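Side-chain contact in putative dienelactone hydrolase (Klebsiella pneumoniae subsp. pneumoniae MGH 78578, PDB 3F67), which probably hydrolyses carboxylic ester or lactone bonds, as a member of the dienelactone hydrolase family with the alpha/beta-hydrolase fold: residues I48-L51 with C52-L55. Sequence-based numbering, arbitrary orientation.
Sequences IRDL and CRRL
Arg53 folds back along its helix over Arg49 and Asp50, one turn earlier. Its CB rests on Asp50 O; its CG lies 3.4 Å from Arg49 O, which also accepts the hydrogen bond of Arg53 N. The bend at chi3 (-63°) then turns the guanidinium back across the backbone: one face lies over Arg49 O and Asp50 CA, with NH2 3.5 Å from that CA and NH1 3.7 Å from Arg49 CB. NE reaches Asp50 OD1 through a water. Asp50 OD1 itself stands 4.1 Å from Arg53 NH2, well out of the guanidinium plane; a second water links them, its bond to OD1 weak. In one of two conformers, Arg49 NE shares a water with Arg53 NH1 and Arg49 NH2 forms a salt bridge with Glu8, while Arg53 binds Glu46 through NH2 and Tyr21 through NH1. Helix 46-57 is the crossover of a beta-alpha-beta unit; its buried side sets Ile48, Cys52 and Leu55 against Val37 of strand 32-38 and Ala62 and Ala64 of strand 61-65. Asp50 OD2 meets Arg54 NH1 through another water, carboxylate and guanidinium planes turned 54° apart. Leu51 runs beside Arg54, its CD2 3.5 Å from Arg54 NH1, and Trp231 gives that guanidinium a cation-pi contact.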
loop_
_atom_site.group_PDB
_atom_site.type_symbol
_atom_site.label_atom_id
_atom_site.label_comp_id
_atom_site.label_asym_id
_atom_site.label_seq_id
_atom_site.Cartn_x
_atom_site.Cartn_y
_atom_site.Cartn_z
ATOM N N ILE A 48 -8.174 -3.249 -7.419
ATOM C CA ILE A 48 -7.691 -2.104 -6.613
ATOM C C ILE A 48 -8.772 -1.000 -6.568
ATOM O O ILE A 48 -8.997 -0.355 -5.510
ATOM C CB ILE A 48 -6.330 -1.562 -7.152
ATOM C CG1 ILE A 48 -5.258 -2.687 -7.134
ATOM C CG2 ILE A 48 -5.889 -0.304 -6.371
ATOM C CD1 ILE A 48 -4.949 -3.244 -5.705
ATOM N N ARG A 49 -9.442 -0.783 -7.696
ATOM C CA ARG A 49 -10.563 0.174 -7.751
ATOM C C ARG A 49 -11.701 -0.227 -6.804
ATOM O O ARG A 49 -12.268 0.622 -6.103
ATOM C CB ARG A 49 -11.042 0.350 -9.207
ATOM C CG ARG A 49 -9.908 0.804 -10.160
ATOM C CD ARG A 49 -10.315 0.603 -11.629
ATOM N NE ARG A 49 -11.426 1.453 -12.062
ATOM C CZ ARG A 49 -11.309 2.481 -12.912
ATOM N NH1 ARG A 49 -12.381 3.175 -13.272
ATOM N NH2 ARG A 49 -10.130 2.813 -13.420
ATOM N N ASP A 50 -12.013 -1.525 -6.756
ATOM C CA ASP A 50 -12.992 -2.089 -5.790
ATOM C C ASP A 50 -12.557 -1.781 -4.340
ATOM O O ASP A 50 -13.378 -1.334 -3.527
ATOM C CB ASP A 50 -13.097 -3.611 -6.029
ATOM C CG ASP A 50 -14.171 -4.303 -5.206
ATOM O OD1 ASP A 50 -15.128 -3.654 -4.735
ATOM O OD2 ASP A 50 -14.058 -5.555 -5.092
ATOM N N LEU A 51 -11.280 -2.012 -4.013
ATOM C CA LEU A 51 -10.791 -1.693 -2.687
ATOM C C LEU A 51 -10.948 -0.202 -2.343
ATOM O O LEU A 51 -11.278 0.111 -1.198
ATOM C CB LEU A 51 -9.318 -2.154 -2.513
ATOM C CG LEU A 51 -9.139 -3.696 -2.659
ATOM C CD1 LEU A 51 -7.677 -4.014 -2.406
ATOM C CD2 LEU A 51 -10.040 -4.526 -1.725
ATOM N N CYS A 52 -10.680 0.710 -3.295
ATOM C CA CYS A 52 -10.848 2.151 -3.030
ATOM C C CYS A 52 -12.320 2.424 -2.710
ATOM O O CYS A 52 -12.650 3.179 -1.786
ATOM C CB CYS A 52 -10.464 2.970 -4.276
ATOM S SG CYS A 52 -8.656 3.005 -4.531
ATOM N N ARG A 53 -13.217 1.794 -3.477
ATOM C CA ARG A 53 -14.648 1.995 -3.218
ATOM C C ARG A 53 -15.061 1.442 -1.832
ATOM O O ARG A 53 -15.861 2.086 -1.127
ATOM C CB ARG A 53 -15.490 1.340 -4.313
ATOM C CG ARG A 53 -15.340 2.072 -5.633
ATOM C CD ARG A 53 -16.319 1.542 -6.662
ATOM N NE ARG A 53 -16.148 0.129 -7.045
ATOM C CZ ARG A 53 -15.430 -0.316 -8.063
ATOM N NH1 ARG A 53 -14.710 0.522 -8.811
ATOM N NH2 ARG A 53 -15.434 -1.649 -8.324
ATOM N N ARG A 54 -14.497 0.285 -1.441
ATOM C CA ARG A 54 -14.787 -0.300 -0.122
ATOM C C ARG A 54 -14.303 0.611 1.002
ATOM O O ARG A 54 -15.003 0.787 2.026
ATOM C CB ARG A 54 -14.200 -1.719 -0.021
ATOM C CG ARG A 54 -14.975 -2.698 -0.919
ATOM C CD ARG A 54 -14.378 -4.079 -0.877
ATOM N NE ARG A 54 -14.206 -4.566 0.496
ATOM C CZ ARG A 54 -13.371 -5.534 0.840
ATOM N NH1 ARG A 54 -12.689 -6.178 -0.099
ATOM N NH2 ARG A 54 -13.286 -5.921 2.132
ATOM N N LEU A 55 -13.143 1.229 0.802
ATOM C CA LEU A 55 -12.636 2.209 1.799
ATOM C C LEU A 55 -13.508 3.459 1.863
ATOM O O LEU A 55 -13.746 4.015 2.960
ATOM C CB LEU A 55 -11.180 2.598 1.468
ATOM C CG LEU A 55 -10.146 1.501 1.829
ATOM C CD1 LEU A 55 -8.781 1.767 1.152
ATOM C CD2 LEU A 55 -9.977 1.405 3.357
HETATM O O HOH W 1 -13.971 0.114 -11.544
HETATM O O HOH W 2 -13.181 -6.571 -2.800
HETATM O O HOH W 3 -17.010 -1.746 -5.066
HETATM O O HOH W 4 -17.523 -3.611 -7.208
#